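Long-range contacts in putative adhesin (Bacteroides thetaiotaomicron, PDB 4QDG), which probably serves as an outer-membrane lipoprotein that takes part in building or tethering pili, as expected of the FimB/Mfa2 family of fimbrillin-associated anchor proteins: residues C11-S16 with T135-E141; A80-L84 with H124-W128; M147-I153 with T223-M227. All blocks are in the same frame, centred on the assembly; numbering follows the deposited sequence.

How the contacts relate
All three contacts follow one run of the chain, the neighbouring strands 127-137 and 140-159. Contact 1 lies far out, its centre about 33 Å from that of the chain, at the end where these two strands are joined by a turn. Contacts 2 and 3 lie close to the middle, with centres about 11 Å apart, and they touch: Leu126 O and Asn149 N are 2.7 Å apart, as are Trp128 O and Met147 N, both probable hydrogen bonds. Each holds one protein ligand of a different magnesium ion, His124 in contact 2 and Asn151 in contact 3. Contact 1 has no metal, and its nearest atoms are about 12 Å from contact 2 and 17 Å from contact 3.

Contact 1: C11-S16 with T135-E141; sequences CPHGVS and TADLYSE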
ATOM      1  N   CYS A  11     -28.381  23.220 -22.137  1.00 45.92           N
ATOM      2  CA  CYS A  11     -26.967  23.074 -21.944  1.00 43.89           C
ATOM      3  C   CYS A  11     -26.587  21.756 -21.219  1.00 45.03           C
ATOM      4  O   CYS A  11     -27.205  21.473 -20.191  1.00 45.35           O
ATOM      5  CB  CYS A  11     -26.473  24.285 -21.167  1.00 43.49           C
ATOM      6  SG  CYS A  11     -24.687  24.379 -21.022  1.00 46.65           S
ATOM      7  N   PRO A  12     -25.551  20.987 -21.691  1.00 37.92           N
ATOM      8  CA  PRO A  12     -25.089  19.808 -20.930  1.00 36.69           C
ATOM      9  C   PRO A  12     -24.734  20.183 -19.476  1.00 39.91           C
ATOM     10  O   PRO A  12     -24.279  21.294 -19.190  1.00 38.55           O
ATOM     11  CB  PRO A  12     -23.844  19.346 -21.703  1.00 37.22           C
ATOM     12  CG  PRO A  12     -24.019  19.885 -23.055  1.00 41.83           C
ATOM     13  CD  PRO A  12     -24.710  21.193 -22.884  1.00 38.37           C
ATOM     14  N   HIS A  13     -24.985  19.269 -18.556  1.00 35.76           N
ATOM     15  CA  HIS A  13     -24.788  19.536 -17.146  1.00 34.23           C
ATOM     16  C   HIS A  13     -24.145  18.336 -16.422  1.00 35.79           C
ATOM     17  O   HIS A  13     -24.511  17.185 -16.676  1.00 33.42           O
ATOM     18  CB  HIS A  13     -26.157  19.868 -16.536  1.00 34.56           C
ATOM     19  CG  HIS A  13     -26.079  20.497 -15.188  1.00 37.21           C
ATOM     20  ND1 HIS A  13     -25.959  21.861 -15.044  1.00 39.73           N
ATOM     21  CD2 HIS A  13     -26.126  19.931 -13.966  1.00 38.38           C
ATOM     22  CE1 HIS A  13     -25.933  22.080 -13.744  1.00 38.40           C
ATOM     23  NE2 HIS A  13     -26.023  20.948 -13.058  1.00 38.07           N
ATOM     24  N   GLY A  14     -23.199  18.625 -15.534  1.00 33.63           N
ATOM     25  CA  GLY A  14     -22.552  17.593 -14.730  1.00 33.65           C
ATOM     26  C   GLY A  14     -21.190  17.944 -14.173  1.00 35.58           C
ATOM     27  O   GLY A  14     -20.945  19.078 -13.760  1.00 35.04           O
ATOM     28  N   VAL A  15     -20.306  16.942 -14.133  1.00 31.55           N
ATOM     29  CA  VAL A  15     -18.949  17.090 -13.626  1.00 30.61           C
ATOM     30  C   VAL A  15     -17.966  16.543 -14.638  1.00 32.07           C
ATOM     31  O   VAL A  15     -18.339  15.762 -15.512  1.00 30.12           O
ATOM     32  CB  VAL A  15     -18.728  16.422 -12.235  1.00 33.72           C
ATOM     33  CG1 VAL A  15     -19.616  17.045 -11.154  1.00 32.44           C
ATOM     34  CG2 VAL A  15     -18.915  14.906 -12.309  1.00 33.83           C
ATOM     35  N   SER A  16     -16.707  16.958 -14.488  1.00 28.25           N
ATOM     36  CA  SER A  16     -15.550  16.532 -15.260  1.00 27.48           C
ATOM     37  C   SER A  16     -14.453  16.244 -14.249  1.00 33.11           C
ATOM     38  O   SER A  16     -13.928  17.157 -13.614  1.00 34.12           O
ATOM     39  CB  SER A  16     -15.145  17.586 -16.282  1.00 27.96           C
ATOM     40  OG  SER A  16     -13.933  17.191 -16.903  1.00 37.45           O
ATOM     41  N   THR A 135     -22.469  19.935  -9.360  1.00 34.05           N
ATOM     42  CA  THR A 135     -22.490  19.960 -10.820  1.00 34.97           C
ATOM     43  C   THR A 135     -22.591  21.387 -11.330  1.00 39.16           C
ATOM     44  O   THR A 135     -23.016  22.283 -10.596  1.00 40.27           O
ATOM     45  CB  THR A 135     -23.680  19.154 -11.354  1.00 42.78           C
ATOM     46  OG1 THR A 135     -24.892  19.748 -10.867  1.00 42.83           O
ATOM     47  CG2 THR A 135     -23.598  17.682 -11.005  1.00 37.85           C
ATOM     48  N   ALA A 136     -22.237  21.587 -12.597  1.00 33.35           N
ATOM     49  CA  ALA A 136     -22.357  22.873 -13.248  1.00 32.09           C
ATOM     50  C   ALA A 136     -22.764  22.694 -14.701  1.00 36.50           C
ATOM     51  O   ALA A 136     -22.653  21.589 -15.248  1.00 36.01           O
ATOM     52  CB  ALA A 136     -21.042  23.635 -13.158  1.00 31.73           C
ATOM     53  N   ASP A 137     -23.272  23.775 -15.315  1.00 33.20           N
ATOM     54  CA  ASP A 137     -23.542  23.819 -16.740  1.00 32.97           C
ATOM     55  C   ASP A 137     -22.199  23.717 -17.445  1.00 37.10           C
ATOM     56  O   ASP A 137     -21.250  24.393 -17.036  1.00 35.33           O
ATOM     57  CB  ASP A 137     -24.254  25.117 -17.115  1.00 34.55           C
ATOM     58  CG  ASP A 137     -25.734  25.135 -16.790  1.00 42.64           C
ATOM     59  OD1 ASP A 137     -26.332  24.038 -16.669  1.00 41.74           O
ATOM     60  OD2 ASP A 137     -26.303  26.244 -16.686  1.00 47.28           O
ATOM     61  N   LEU A 138     -22.089  22.805 -18.431  1.00 33.65           N
ATOM     62  CA  LEU A 138     -20.865  22.542 -19.191  1.00 32.72           C
ATOM     63  C   LEU A 138     -19.742  21.960 -18.306  1.00 35.00           C
ATOM     64  O   LEU A 138     -18.542  22.185 -18.571  1.00 33.89           O
ATOM     65  CB  LEU A 138     -20.383  23.793 -19.937  1.00 32.82           C
ATOM     66  CG  LEU A 138     -20.188  23.629 -21.432  1.00 36.98           C
ATOM     67  CD1 LEU A 138     -21.419  23.024 -22.112  1.00 35.84           C
ATOM     68  CD2 LEU A 138     -19.793  24.945 -22.050  1.00 38.44           C
ATOM     69  N   TYR A 139     -20.165  21.156 -17.298  1.00 28.79           N
ATOM     70  CA  TYR A 139     -19.380  20.346 -16.366  1.00 27.80           C
ATOM     71  C   TYR A 139     -18.434  21.130 -15.454  1.00 37.22           C
ATOM     72  O   TYR A 139     -17.485  21.767 -15.927  1.00 39.26           O
ATOM     73  CB  TYR A 139     -18.572  19.221 -17.101  1.00 27.70           C
ATOM     74  CG  TYR A 139     -19.371  18.497 -18.174  1.00 27.59           C
ATOM     75  CD1 TYR A 139     -20.286  17.506 -17.839  1.00 28.70           C
ATOM     76  CD2 TYR A 139     -19.300  18.893 -19.510  1.00 28.06           C
ATOM     77  CE1 TYR A 139     -21.104  16.912 -18.809  1.00 29.80           C
ATOM     78  CE2 TYR A 139     -20.116  18.315 -20.482  1.00 29.30           C
ATOM     79  CZ  TYR A 139     -20.991  17.302 -20.129  1.00 33.99           C
ATOM     80  OH  TYR A 139     -21.745  16.695 -21.091  1.00 38.62           O
ATOM     81  N   SER A 140     -18.664  21.024 -14.125  1.00 33.37           N
ATOM     82  CA  SER A 140     -17.765  21.594 -13.122  1.00 32.39           C
ATOM     83  C   SER A 140     -16.526  20.734 -13.077  1.00 35.83           C
ATOM     84  O   SER A 140     -16.616  19.536 -13.344  1.00 34.93           O
ATOM     85  CB  SER A 140     -18.419  21.637 -11.745  1.00 33.10           C
ATOM     86  OG  SER A 140     -18.906  20.354 -11.384  1.00 34.46           O
ATOM     87  N   GLU A 141     -15.374  21.324 -12.762  1.00 32.66           N
ATOM     88  CA  GLU A 141     -14.146  20.536 -12.718  1.00 33.03           C
ATOM     89  C   GLU A 141     -13.792  20.199 -11.298  1.00 39.30           C
ATOM     90  O   GLU A 141     -13.972  21.026 -10.401  1.00 39.95           O
ATOM     91  CB  GLU A 141     -12.986  21.256 -13.395  1.00 34.18           C
ATOM     92  CG  GLU A 141     -13.113  21.263 -14.907  1.00 49.05           C
ATOM     93  CD  GLU A 141     -12.045  22.027 -15.665  1.00 80.21           C
ATOM     94  OE1 GLU A 141     -11.285  22.797 -15.032  1.00 63.33           O
ATOM     95  OE2 GLU A 141     -11.995  21.874 -16.907  1.00 90.19           O
TER
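His13 reaches across to the beta hairpin formed by strands 127-137 and 140-159, whose corner is a type II turn from Ala136 to Tyr139. Its imidazole is held at both nitrogens. ND1 donates to Asp137 OD1 at 2.7 Å, a His-carboxylate hydrogen bond that lies close to the ring plane but meets the carboxylate from above, the two planes being 78° apart. Farther round the ring edge, NE2 is 2.7 Å from Thr135 OG1, in a bent bond (131°) where either could donate; Thr135 OG1 also bonds Gly74 N. With CG anti to the backbone N (chi1 -165°), the ring extends over the hairpin backbone, and Ala136 lies against one face. These two grips fix the rotation of the imidazole.

Tyr139 lies obliquely against the 12-15 backbone. Its CD1 approaches Val15 O at 3.5 Å and its OH nears Pro12 CB, while that hydroxyl is hydrogen-bonded to Asp70. Further out, Leu138 CD1 rests against both Cys11 SG (3.7 Å) and Pro12 CD (3.8 Å), with the Pro12 and Leu138 side chains pointing the same way.

The pairing changes sense after Gly14: His13-Asp137 and Gly14-Ala136 are antiparallel, Val15-Ser140 and Ser16-Glu141 parallel. The hinge atom is Gly14 O, which accepts from Ala136 N at 3.1 Å and Ser140 N at 3.0 Å.

Contact 2: A80-L84 with H124-W128; sequences AYGGL and HGLYW. With MG (magnesium ion), chain C.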
ATOM      1  N   ALA A  80     -13.260   7.048  -5.715  1.00 27.29           N
ATOM      2  CA  ALA A  80     -12.428   6.399  -6.738  1.00 28.23           C
ATOM      3  C   ALA A  80     -11.565   5.313  -6.145  1.00 31.22           C
ATOM      4  O   ALA A  80     -11.013   5.463  -5.040  1.00 27.50           O
ATOM      5  CB  ALA A  80     -11.535   7.413  -7.445  1.00 28.59           C
ATOM      6  N   TYR A  81     -11.461   4.203  -6.893  1.00 30.08           N
ATOM      7  CA  TYR A  81     -10.578   3.097  -6.545  1.00 30.11           C
ATOM      8  C   TYR A  81      -9.711   2.786  -7.704  1.00 35.38           C
ATOM      9  O   TYR A  81     -10.194   2.768  -8.829  1.00 36.93           O
ATOM     10  CB  TYR A  81     -11.328   1.825  -6.131  1.00 30.71           C
ATOM     11  CG  TYR A  81     -11.983   1.886  -4.770  1.00 31.38           C
ATOM     12  CD1 TYR A  81     -11.257   1.628  -3.611  1.00 32.54           C
ATOM     13  CD2 TYR A  81     -13.336   2.147  -4.642  1.00 32.60           C
ATOM     14  CE1 TYR A  81     -11.865   1.656  -2.356  1.00 32.74           C
ATOM     15  CE2 TYR A  81     -13.959   2.153  -3.397  1.00 33.70           C
ATOM     16  CZ  TYR A  81     -13.222   1.899  -2.257  1.00 38.78           C
ATOM     17  OH  TYR A  81     -13.853   1.924  -1.044  1.00 38.08           O
ATOM     18  N   GLY A  82      -8.444   2.532  -7.422  1.00 30.79           N
ATOM     19  CA  GLY A  82      -7.475   2.082  -8.403  1.00 30.30           C
ATOM     20  C   GLY A  82      -7.058   0.671  -8.039  1.00 34.10           C
ATOM     21  O   GLY A  82      -6.857   0.374  -6.863  1.00 31.71           O
ATOM     22  N   GLY A  83      -6.981  -0.218  -9.026  1.00 33.54           N
ATOM     23  CA  GLY A  83      -6.555  -1.592  -8.786  1.00 34.50           C
ATOM     24  C   GLY A  83      -7.615  -2.578  -8.350  1.00 43.39           C
ATOM     25  O   GLY A  83      -7.278  -3.653  -7.859  1.00 44.33           O
ATOM     26  N   LEU A  84      -8.894  -2.222  -8.516  1.00 42.52           N
ATOM     27  CA  LEU A  84     -10.041  -3.068  -8.178  1.00 44.30           C
ATOM     28  C   LEU A  84     -10.679  -3.703  -9.408  1.00 51.89           C
ATOM     29  O   LEU A  84     -11.250  -4.775  -9.288  1.00 51.94           O
ATOM     30  CB  LEU A  84     -11.128  -2.238  -7.469  1.00 43.76           C
ATOM     31  CG  LEU A  84     -11.270  -2.283  -5.966  1.00 47.50           C
ATOM     32  CD1 LEU A  84     -12.631  -1.821  -5.571  1.00 47.45           C
ATOM     33  CD2 LEU A  84     -11.128  -3.664  -5.431  1.00 50.54           C
ATOM     34  N   HIS A 124      -1.253  -6.463  -6.199  1.00 35.67           N
ATOM     35  CA  HIS A 124      -1.524  -5.433  -7.207  1.00 36.97           C
ATOM     36  C   HIS A 124      -1.889  -4.151  -6.441  1.00 35.81           C
ATOM     37  O   HIS A 124      -2.679  -4.207  -5.499  1.00 34.00           O
ATOM     38  CB  HIS A 124      -2.664  -5.917  -8.133  1.00 40.12           C
ATOM     39  CG  HIS A 124      -2.997  -5.018  -9.299  1.00 46.24           C
ATOM     40  ND1 HIS A 124      -2.092  -4.794 -10.334  1.00 49.41           N
ATOM     41  CD2 HIS A 124      -4.171  -4.410  -9.615  1.00 48.85           C
ATOM     42  CE1 HIS A 124      -2.721  -4.005 -11.197  1.00 48.93           C
ATOM     43  NE2 HIS A 124      -3.971  -3.754 -10.809  1.00 49.08           N
ATOM     44  N   GLY A 125      -1.285  -3.030  -6.817  1.00 31.14           N
ATOM     45  CA  GLY A 125      -1.520  -1.730  -6.192  1.00 30.13           C
ATOM     46  C   GLY A 125      -2.984  -1.412  -5.959  1.00 33.53           C
ATOM     47  O   GLY A 125      -3.824  -1.674  -6.824  1.00 33.73           O
ATOM     48  N   LEU A 126      -3.304  -0.930  -4.751  1.00 29.52           N
ATOM     49  CA  LEU A 126      -4.659  -0.518  -4.397  1.00 28.54           C
ATOM     50  C   LEU A 126      -4.614   0.964  -4.103  1.00 29.75           C
ATOM     51  O   LEU A 126      -3.784   1.412  -3.314  1.00 27.60           O
ATOM     52  CB  LEU A 126      -5.248  -1.333  -3.219  1.00 27.71           C
ATOM     53  CG  LEU A 126      -6.687  -0.967  -2.821  1.00 30.87           C
ATOM     54  CD1 LEU A 126      -7.681  -1.390  -3.914  1.00 31.25           C
ATOM     55  CD2 LEU A 126      -7.053  -1.573  -1.476  1.00 33.84           C
ATOM     56  N   TYR A 127      -5.449   1.735  -4.806  1.00 27.13           N
ATOM     57  CA  TYR A 127      -5.501   3.193  -4.688  1.00 25.43           C
ATOM     58  C   TYR A 127      -6.895   3.645  -4.307  1.00 30.90           C
ATOM     59  O   TYR A 127      -7.874   2.970  -4.611  1.00 29.54           O
ATOM     60  CB  TYR A 127      -5.028   3.873  -5.988  1.00 25.88           C
ATOM     61  CG  TYR A 127      -3.610   3.507  -6.376  1.00 25.62           C
ATOM     62  CD1 TYR A 127      -3.334   2.321  -7.052  1.00 26.35           C
ATOM     63  CD2 TYR A 127      -2.544   4.351  -6.077  1.00 26.20           C
ATOM     64  CE1 TYR A 127      -2.028   1.962  -7.386  1.00 27.73           C
ATOM     65  CE2 TYR A 127      -1.237   4.033  -6.469  1.00 26.51           C
ATOM     66  CZ  TYR A 127      -0.981   2.825  -7.101  1.00 35.27           C
ATOM     67  OH  TYR A 127       0.301   2.477  -7.471  1.00 37.17           O
ATOM     68  N   TRP A 128      -6.976   4.750  -3.560  1.00 29.30           N
ATOM     69  CA  TRP A 128      -8.242   5.284  -3.077  1.00 29.82           C
ATOM     70  C   TRP A 128      -8.190   6.791  -2.950  1.00 32.31           C
ATOM     71  O   TRP A 128      -7.183   7.345  -2.540  1.00 31.68           O
ATOM     72  CB  TRP A 128      -8.608   4.660  -1.708  1.00 28.70           C
ATOM     73  CG  TRP A 128      -9.862   5.203  -1.102  1.00 29.61           C
ATOM     74  CD1 TRP A 128     -11.137   4.768  -1.327  1.00 33.16           C
ATOM     75  CD2 TRP A 128      -9.972   6.332  -0.228  1.00 28.97           C
ATOM     76  NE1 TRP A 128     -12.030   5.539  -0.625  1.00 32.09           N
ATOM     77  CE2 TRP A 128     -11.341   6.502   0.065  1.00 33.28           C
ATOM     78  CE3 TRP A 128      -9.040   7.197   0.367  1.00 29.30           C
ATOM     79  CZ2 TRP A 128     -11.798   7.495   0.931  1.00 33.14           C
ATOM     80  CZ3 TRP A 128      -9.498   8.188   1.222  1.00 30.68           C
ATOM     81  CH2 TRP A 128     -10.859   8.329   1.498  1.00 31.77           C
TER
HETATM   82 MG    MG C 401      -5.265  -3.038 -12.420  1.00 35.38          MG
HETATM   83  O   HOH W   1      -5.352  -4.858  -6.234  1.00 37.42           O
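Backbone hydrogen bonds define the pairing of Gly82 with Tyr127, an antiparallel hydrogen-bonded pair where strands 75-82 and 127-137 meet. Gly82 N donates to Tyr127 O at 2.9 Å, and Tyr127 N to Gly82 O at 2.8 Å. Both are nearly straight at hydrogen, although the first reaches its carbonyl from well above the plane. CA-H...O contacts flank them, among them Gly83 CA to Gly125 O at 3.4 Å. Gly82 and Gly83 thus bring bare backbone against Tyr127 and Gly125.

Aromatic packing covers the neighbouring non-hydrogen-bonded pair, Tyr81 with Trp128. The Tyr81 ring and the five-membered ring of Trp128 meet obliquely, planes 59° apart, with Tyr81 CE1 3.4 Å from Trp128 CD1 at the indole edge. Trp128 NE1 is buried here without a hydrogen-bond partner in the model. At the other end, Leu126 CD1 touches Leu84 CG loosely.

Water and metal complete the contact. One water donates to both Gly83 O and His124 O, bridging the segments where their backbones no longer pair directly. His124 turns its imidazole toward the 80-84 segment; Gly83 O lies in the ring plane beside CD2, while NE2 binds magnesium at 2.2 Å.

Asp36, Cys37 and Cys86 supply the remaining protein ligands. The loops just beyond the paired ends carry the ligands Cys86 and His124, and His124 NE2 presumably gives its lone pair to the ion, so that a proton, if the ring carries one, would be on ND1.

Contact 3: M147-I153 with T223-M227; sequences MKNTNNI and TSRLM. With MG (magnesium ion), chain D.
Asn151 and Thr223 pair through two backbone hydrogen bonds, the antiparallel hydrogen-bonded pair that joins strand 140-159 to the end of strand 213-223. Asn151 N donates to Thr223 O at 3.0 Å, and Thr223 N to Asn151 O at 2.9 Å.

The amide of Asn151 works on two sides. Its OD1 binds magnesium at 2.3 Å and also accepts from Trp279 NE1. A water bound to the metal at 2.2 Å lies within hydrogen-bonding distance of Lys148 O and Thr150 O; Leu273 O and Glu276 O complete the modelled ligands. Asn151 ND2 donates to Ser224 O at 3.2 Å: the acceptor lies near the amide plane, while ND2 stands above the Ser224 carbonyl plane, not on a lone pair. ND2 also donates to a second water, which accepts from Leu226 N. These bonds fix the amide's rotation and thereby the direction of its metal-binding oxygen. Ser224 O accepts a second hydrogen bond from Thr223 OG1, this one in the carbonyl plane on a lone pair.

Packing closes round this polar centre. Leu226 crosses the Asn151 amide, its CG 3.6 Å from ND2, while Ile153 CD1 rests near Thr223 OG1 and CG2. Towards residue 147, the extended Arg225 side chain runs past Asn149 and ends against selenomethionine Met147, which crosses it at about a right angle. Met147 CE lies over one guanidinium face, 3.5 Å from Arg225 NE, and Met227 CE lies on the opposite face, towards its rim. The guanidinium forms a salt bridge with Asp274 of helix 269-275.

The arrangement is a magnesium site with oxygen ligands from strand 140-159 and from the end of helix 269-275 and just beyond it, the loop 223-227 holding the Asn151 amide from the second shell.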
HETATM    1  N   MSE A 147      -4.555   8.014  -2.870  1.00 28.03           N
HETATM    2  CA  MSE A 147      -3.446   7.474  -2.101  1.00 27.87           C
HETATM    3  C   MSE A 147      -3.275   6.000  -2.402  1.00 30.93           C
HETATM    4  O   MSE A 147      -4.204   5.383  -2.880  1.00 30.80           O
HETATM    5  CB  MSE A 147      -3.594   7.720  -0.599  1.00 29.03           C
HETATM    6  CG  MSE A 147      -4.761   6.990   0.057  1.00 35.53           C
HETATM    7 SE   MSE A 147      -4.472   6.918   1.978  0.75 43.46          SE
HETATM    8  CE  MSE A 147      -3.545   5.361   1.972  1.00 40.43           C
ATOM      9  N   LYS A 148      -2.075   5.460  -2.146  1.00 27.87           N
ATOM     10  CA  LYS A 148      -1.733   4.058  -2.368  1.00 26.33           C
ATOM     11  C   LYS A 148      -1.870   3.307  -1.027  1.00 27.77           C
ATOM     12  O   LYS A 148      -1.335   3.758  -0.016  1.00 26.53           O
ATOM     13  CB  LYS A 148      -0.303   3.983  -2.940  1.00 27.07           C
ATOM     14  CG  LYS A 148       0.158   2.589  -3.324  1.00 28.20           C
ATOM     15  CD  LYS A 148       1.492   2.644  -4.014  1.00 32.38           C
ATOM     16  CE  LYS A 148       2.024   1.276  -4.358  1.00 38.09           C
ATOM     17  NZ  LYS A 148       3.447   1.375  -4.801  1.00 34.61           N
ATOM     18  N   ASN A 149      -2.602   2.193  -1.015  1.00 24.89           N
ATOM     19  CA  ASN A 149      -2.849   1.397   0.202  1.00 25.95           C
ATOM     20  C   ASN A 149      -1.888   0.228   0.370  1.00 30.27           C
ATOM     21  O   ASN A 149      -1.834  -0.336   1.460  1.00 28.88           O
ATOM     22  CB  ASN A 149      -4.284   0.816   0.200  1.00 25.34           C
ATOM     23  CG  ASN A 149      -5.371   1.841   0.396  1.00 38.00           C
ATOM     24  OD1 ASN A 149      -5.178   2.874   1.017  1.00 27.22           O
ATOM     25  ND2 ASN A 149      -6.570   1.526  -0.048  1.00 29.30           N
ATOM     26  N   THR A 150      -1.181  -0.182  -0.708  1.00 26.32           N
ATOM     27  CA  THR A 150      -0.301  -1.344  -0.624  1.00 26.50           C
ATOM     28  C   THR A 150       1.155  -0.902  -0.387  1.00 30.30           C
ATOM     29  O   THR A 150       1.528   0.251  -0.677  1.00 30.45           O
ATOM     30  CB  THR A 150      -0.462  -2.227  -1.883  1.00 33.00           C
ATOM     31  OG1 THR A 150      -0.337  -1.405  -3.045  1.00 31.67           O
ATOM     32  CG2 THR A 150      -1.794  -2.994  -1.912  1.00 29.04           C
ATOM     33  N   ASN A 151       1.965  -1.833   0.136  1.00 24.91           N
ATOM     34  CA  ASN A 151       3.358  -1.630   0.488  1.00 24.57           C
ATOM     35  C   ASN A 151       4.212  -2.811   0.110  1.00 29.92           C
ATOM     36  O   ASN A 151       3.745  -3.946   0.089  1.00 30.75           O
ATOM     37  CB  ASN A 151       3.479  -1.409   2.011  1.00 20.28           C
ATOM     38  CG  ASN A 151       2.863  -0.132   2.482  1.00 21.98           C
ATOM     39  OD1 ASN A 151       3.442   0.957   2.363  1.00 24.44           O
ATOM     40  ND2 ASN A 151       1.646  -0.230   2.946  1.00 18.50           N
ATOM     41  N   ASN A 152       5.468  -2.540  -0.156  1.00 26.73           N
ATOM     42  CA  ASN A 152       6.475  -3.560  -0.421  1.00 26.46           C
ATOM     43  C   ASN A 152       7.578  -3.347   0.589  1.00 28.42           C
ATOM     44  O   ASN A 152       8.053  -2.227   0.738  1.00 24.79           O
ATOM     45  CB  ASN A 152       7.013  -3.534  -1.875  1.00 25.34           C
ATOM     46  CG  ASN A 152       7.868  -4.754  -2.169  1.00 42.99           C
ATOM     47  OD1 ASN A 152       7.352  -5.850  -2.333  1.00 33.66           O
ATOM     48  ND2 ASN A 152       9.194  -4.622  -2.095  1.00 30.47           N
ATOM     49  N   ILE A 153       7.908  -4.396   1.345  1.00 26.38           N
ATOM     50  CA  ILE A 153       8.947  -4.352   2.373  1.00 25.33           C
ATOM     51  C   ILE A 153      10.020  -5.392   2.003  1.00 27.02           C
ATOM     52  O   ILE A 153       9.712  -6.569   1.891  1.00 25.41           O
ATOM     53  CB  ILE A 153       8.353  -4.572   3.804  1.00 27.18           C
ATOM     54  CG1 ILE A 153       7.361  -3.459   4.145  1.00 27.37           C
ATOM     55  CG2 ILE A 153       9.465  -4.608   4.875  1.00 27.48           C
ATOM     56  CD1 ILE A 153       6.057  -3.867   4.685  1.00 29.64           C
ATOM     57  N   THR A 223       2.247  -6.088   1.405  1.00 27.91           N
ATOM     58  CA  THR A 223       1.172  -6.015   2.403  1.00 27.02           C
ATOM     59  C   THR A 223       0.134  -4.960   2.060  1.00 30.30           C
ATOM     60  O   THR A 223       0.329  -4.129   1.167  1.00 28.31           O
ATOM     61  CB  THR A 223       1.759  -5.684   3.817  1.00 29.14           C
ATOM     62  OG1 THR A 223       2.111  -4.299   3.889  1.00 24.95           O
ATOM     63  CG2 THR A 223       2.983  -6.568   4.221  1.00 24.93           C
ATOM     64  N   SER A 224      -0.940  -4.951   2.840  1.00 26.24           N
ATOM     65  CA  SER A 224      -1.987  -3.948   2.729  1.00 25.02           C
ATOM     66  C   SER A 224      -1.524  -2.694   3.551  1.00 28.39           C
ATOM     67  O   SER A 224      -0.329  -2.550   3.842  1.00 25.94           O
ATOM     68  CB  SER A 224      -3.318  -4.536   3.200  1.00 27.96           C
ATOM     69  OG  SER A 224      -4.396  -3.629   3.111  1.00 32.51           O
ATOM     70  N   ARG A 225      -2.451  -1.797   3.902  1.00 25.16           N
ATOM     71  CA  ARG A 225      -2.138  -0.514   4.541  1.00 23.66           C
ATOM     72  C   ARG A 225      -1.464  -0.624   5.930  1.00 27.63           C
ATOM     73  O   ARG A 225      -1.894  -1.378   6.818  1.00 28.24           O
ATOM     74  CB  ARG A 225      -3.395   0.362   4.627  1.00 21.10           C
ATOM     75  CG  ARG A 225      -3.101   1.823   4.831  1.00 26.38           C
ATOM     76  CD  ARG A 225      -4.345   2.653   4.962  1.00 31.62           C
ATOM     77  NE  ARG A 225      -4.025   4.067   5.200  1.00 27.57           N
ATOM     78  CZ  ARG A 225      -4.931   4.996   5.487  1.00 38.54           C
ATOM     79  NH1 ARG A 225      -6.213   4.670   5.607  1.00 29.97           N
ATOM     80  NH2 ARG A 225      -4.560   6.253   5.685  1.00 25.84           N
ATOM     81  N   LEU A 226      -0.399   0.164   6.088  1.00 23.33           N
ATOM     82  CA  LEU A 226       0.348   0.324   7.335  1.00 22.06           C
ATOM     83  C   LEU A 226      -0.234   1.527   8.085  1.00 28.64           C
ATOM     84  O   LEU A 226      -0.220   2.647   7.563  1.00 29.54           O
ATOM     85  CB  LEU A 226       1.830   0.527   7.051  1.00 21.23           C
ATOM     86  CG  LEU A 226       2.569  -0.657   6.412  1.00 25.95           C
ATOM     87  CD1 LEU A 226       4.017  -0.240   6.024  1.00 24.89           C
ATOM     88  CD2 LEU A 226       2.523  -1.893   7.350  1.00 27.00           C
HETATM   89  N   MSE A 227      -0.851   1.284   9.253  1.00 25.17           N
HETATM   90  CA  MSE A 227      -1.474   2.326  10.060  1.00 23.97           C
HETATM   91  C   MSE A 227      -1.084   2.263  11.519  1.00 31.21           C
HETATM   92  O   MSE A 227      -1.021   1.184  12.092  1.00 31.49           O
HETATM   93  CB  MSE A 227      -3.020   2.232  10.007  1.00 25.49           C
HETATM   94  CG  MSE A 227      -3.605   2.482   8.637  1.00 31.32           C
HETATM   95 SE   MSE A 227      -5.504   2.901   8.694  0.75 38.05          SE
HETATM   96  CE  MSE A 227      -5.429   4.866   9.262  1.00 33.72           C
TER
HETATM   97 MG    MG D 402       2.684   3.155   2.386  1.00 29.32          MG
HETATM   98  O   HOH W   2       1.368   2.907   0.695  1.00 19.08           O
HETATM   99  O   HOH W   3       0.485   2.177   3.975  1.00 21.46           O